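Local coordinates for putative D-alanine N-acetyltransferase of GNAT family (Desulfovibrio desulfuricans subsp. desulfuricans, PDB 2R7H), which is a putative GNAT-family member that probably transfers an acyl group, as its family does, though its substrate is not established, at residues Gly93-Tyr98 against His121-Thr126. Sequence-based numbering, arbitrary orientation.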
loop_
_atom_site.group_PDB
_atom_site.type_symbol
_atom_site.label_atom_id
_atom_site.label_comp_id
_atom_site.label_asym_id
_atom_site.label_seq_id
_atom_site.Cartn_x
_atom_site.Cartn_y
_atom_site.Cartn_z
ATOM N N GLY B 93 5.576 13.471 4.406
ATOM C CA GLY B 93 4.580 13.858 5.405
ATOM C C GLY B 93 3.241 13.148 5.451
ATOM O O GLY B 93 2.311 13.656 6.095
ATOM N N THR B 94 3.115 12.007 4.771
ATOM C CA THR B 94 1.881 11.219 4.799
ATOM C C THR B 94 2.185 9.938 5.569
ATOM O O THR B 94 3.243 9.364 5.375
ATOM C CB THR B 94 1.346 10.922 3.416
ATOM O OG1 THR B 94 1.011 12.163 2.796
ATOM C CG2 THR B 94 0.048 10.117 3.471
ATOM N N TYR B 95 1.253 9.546 6.421
ATOM C CA TYR B 95 1.363 8.375 7.283
ATOM C C TYR B 95 0.093 7.525 7.195
ATOM O O TYR B 95 -0.968 8.035 6.952
ATOM C CB TYR B 95 1.541 8.836 8.754
ATOM C CG TYR B 95 2.896 9.443 9.017
ATOM C CD1 TYR B 95 3.201 10.737 8.597
ATOM C CD2 TYR B 95 3.877 8.719 9.656
ATOM C CE1 TYR B 95 4.478 11.270 8.781
ATOM C CE2 TYR B 95 5.131 9.228 9.841
ATOM C CZ TYR B 95 5.427 10.505 9.416
ATOM O OH TYR B 95 6.682 11.009 9.625
ATOM N N ASP B 96 0.261 6.244 7.431
ATOM C CA ASP B 96 -0.843 5.321 7.500
ATOM C C ASP B 96 -1.016 4.762 8.905
ATOM O O ASP B 96 -0.046 4.353 9.516
ATOM C CB ASP B 96 -0.644 4.147 6.582
ATOM C CG ASP B 96 -0.869 4.513 5.131
ATOM O OD1 ASP B 96 -2.003 4.857 4.750
ATOM O OD2 ASP B 96 0.079 4.351 4.384
ATOM N N LEU B 97 -2.245 4.812 9.414
ATOM C CA LEU B 97 -2.584 4.165 10.685
ATOM C C LEU B 97 -3.006 2.760 10.242
ATOM O O LEU B 97 -4.002 2.630 9.562
ATOM C CB LEU B 97 -3.793 4.847 11.379
ATOM C CG LEU B 97 -4.262 4.191 12.711
ATOM C CD1 LEU B 97 -3.157 4.188 13.837
ATOM C CD2 LEU B 97 -5.530 4.936 13.180
ATOM N N TYR B 98 -2.243 1.730 10.594
ATOM C CA TYR B 98 -2.533 0.333 10.207
ATOM C C TYR B 98 -3.729 -0.170 11.031
ATOM O O TYR B 98 -4.722 -0.607 10.444
ATOM C CB TYR B 98 -1.222 -0.508 10.202
ATOM C CG TYR B 98 -0.141 0.131 9.269
ATOM C CD1 TYR B 98 -0.423 0.360 7.928
ATOM C CD2 TYR B 98 1.167 0.426 9.697
ATOM C CE1 TYR B 98 0.510 0.959 7.048
ATOM C CE2 TYR B 98 2.139 1.029 8.805
ATOM C CZ TYR B 98 1.796 1.295 7.470
ATOM O OH TYR B 98 2.681 1.876 6.499
ATOM N N HIS B 121 0.159 12.773 17.823
ATOM C CA HIS B 121 1.228 13.534 18.451
ATOM C C HIS B 121 2.552 13.178 17.803
ATOM O O HIS B 121 3.327 14.048 17.408
ATOM C CB HIS B 121 1.280 13.188 19.939
ATOM C CG HIS B 121 2.541 13.595 20.628
ATOM N ND1 HIS B 121 3.660 12.789 20.660
ATOM C CD2 HIS B 121 2.851 14.700 21.350
ATOM C CE1 HIS B 121 4.614 13.389 21.350
ATOM N NE2 HIS B 121 4.144 14.545 21.788
ATOM N N ASP B 122 2.802 11.883 17.679
ATOM C CA ASP B 122 4.054 11.396 17.091
ATOM C C ASP B 122 4.257 11.753 15.639
ATOM O O ASP B 122 5.364 12.051 15.245
ATOM C CB ASP B 122 4.195 9.892 17.251
ATOM C CG ASP B 122 4.296 9.456 18.667
ATOM O OD1 ASP B 122 4.361 10.307 19.595
ATOM O OD2 ASP B 122 4.332 8.231 18.857
ATOM N N VAL B 123 3.184 11.668 14.854
ATOM C CA VAL B 123 3.176 12.002 13.442
ATOM C C VAL B 123 3.394 13.517 13.302
ATOM O O VAL B 123 4.135 13.951 12.431
ATOM C CB VAL B 123 1.873 11.531 12.750
ATOM C CG1 VAL B 123 1.696 12.181 11.406
ATOM C CG2 VAL B 123 1.857 10.001 12.645
ATOM N N ARG B 124 2.714 14.319 14.109
ATOM C CA ARG B 124 2.968 15.750 14.097
ATOM C C ARG B 124 4.455 16.086 14.360
ATOM O O ARG B 124 5.036 16.912 13.645
ATOM C CB ARG B 124 2.122 16.466 15.124
ATOM C CG ARG B 124 0.729 16.650 14.696
ATOM C CD ARG B 124 -0.175 17.201 15.797
ATOM N NE ARG B 124 -1.479 17.550 15.214
ATOM C CZ ARG B 124 -2.596 17.820 15.896
ATOM N NH1 ARG B 124 -2.694 17.640 17.223
ATOM N NH2 ARG B 124 -3.683 18.159 15.199
ATOM N N LEU B 125 5.062 15.451 15.355
ATOM C CA LEU B 125 6.487 15.711 15.657
ATOM C C LEU B 125 7.500 15.450 14.566
ATOM O O LEU B 125 8.527 16.113 14.514
ATOM C CB LEU B 125 6.968 14.994 16.927
ATOM C CG LEU B 125 6.754 15.765 18.224
ATOM C CD1 LEU B 125 5.322 16.290 18.356
ATOM C CD2 LEU B 125 7.177 14.903 19.393
ATOM N N THR B 126 7.221 14.496 13.701
ATOM C CA THR B 126 8.117 14.147 12.628
ATOM C C THR B 126 7.801 14.937 11.383
ATOM O O THR B 126 8.346 14.638 10.346
ATOM C CB THR B 126 8.063 12.642 12.352
ATOM O OG1 THR B 126 6.725 12.267 12.027
ATOM C CG2 THR B 126 8.470 11.877 13.582
HETATM O O HOH W 1 6.907 13.649 8.091
#
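Y95 lays one face of its ring against V123 and carries its phenol oxygen on to T126, so a single side chain meets both V123 on helix 111-125 and T126 near its C-terminal end. The strand and helix backbones come nearest at Y95 and V123, whose CA atoms are 7.4 Å apart. Y95 CG stands anti to its own carbonyl carbon (chi1 -71°), which sends the ring along the helix flank. Both valine methyls lie against it: CG1 approaches CD1 of Y95 to 3.5 Å and makes a CH-pi contact 4.0 Å from the ring centroid, 29° off the normal, while CG2 rests against CG and CD2 of Y95, 3.8 Å from each. Y85 and V176 also touch V123, which is buried.

At the outer end, OG1 of T126 sits 2.7 Å from OH of Y95, approaching obliquely to the ring. The threonine's chi1 of 58° holds OG1 between its backbone N and carbonyl carbon, where it is also 3.1 Å from O of V123; its one proton could serve either oxygen. A water at the ring edge, in its plane, lies 3.1 Å from OH of Y95 and donates to O of T126 at 2.9 Å, closing a second route between the two residues.

The contact packs helix 111-125 against strand 94-102 within the beta-alpha-beta unit completed by strand 130-136. Chemically the tyrosine is amphipathic here: the valine methyls pack on one part of the ring, with P87 and L131 also touching the tyrosine, and a hydroxyl and water network ties its phenol to the helix C-terminal end.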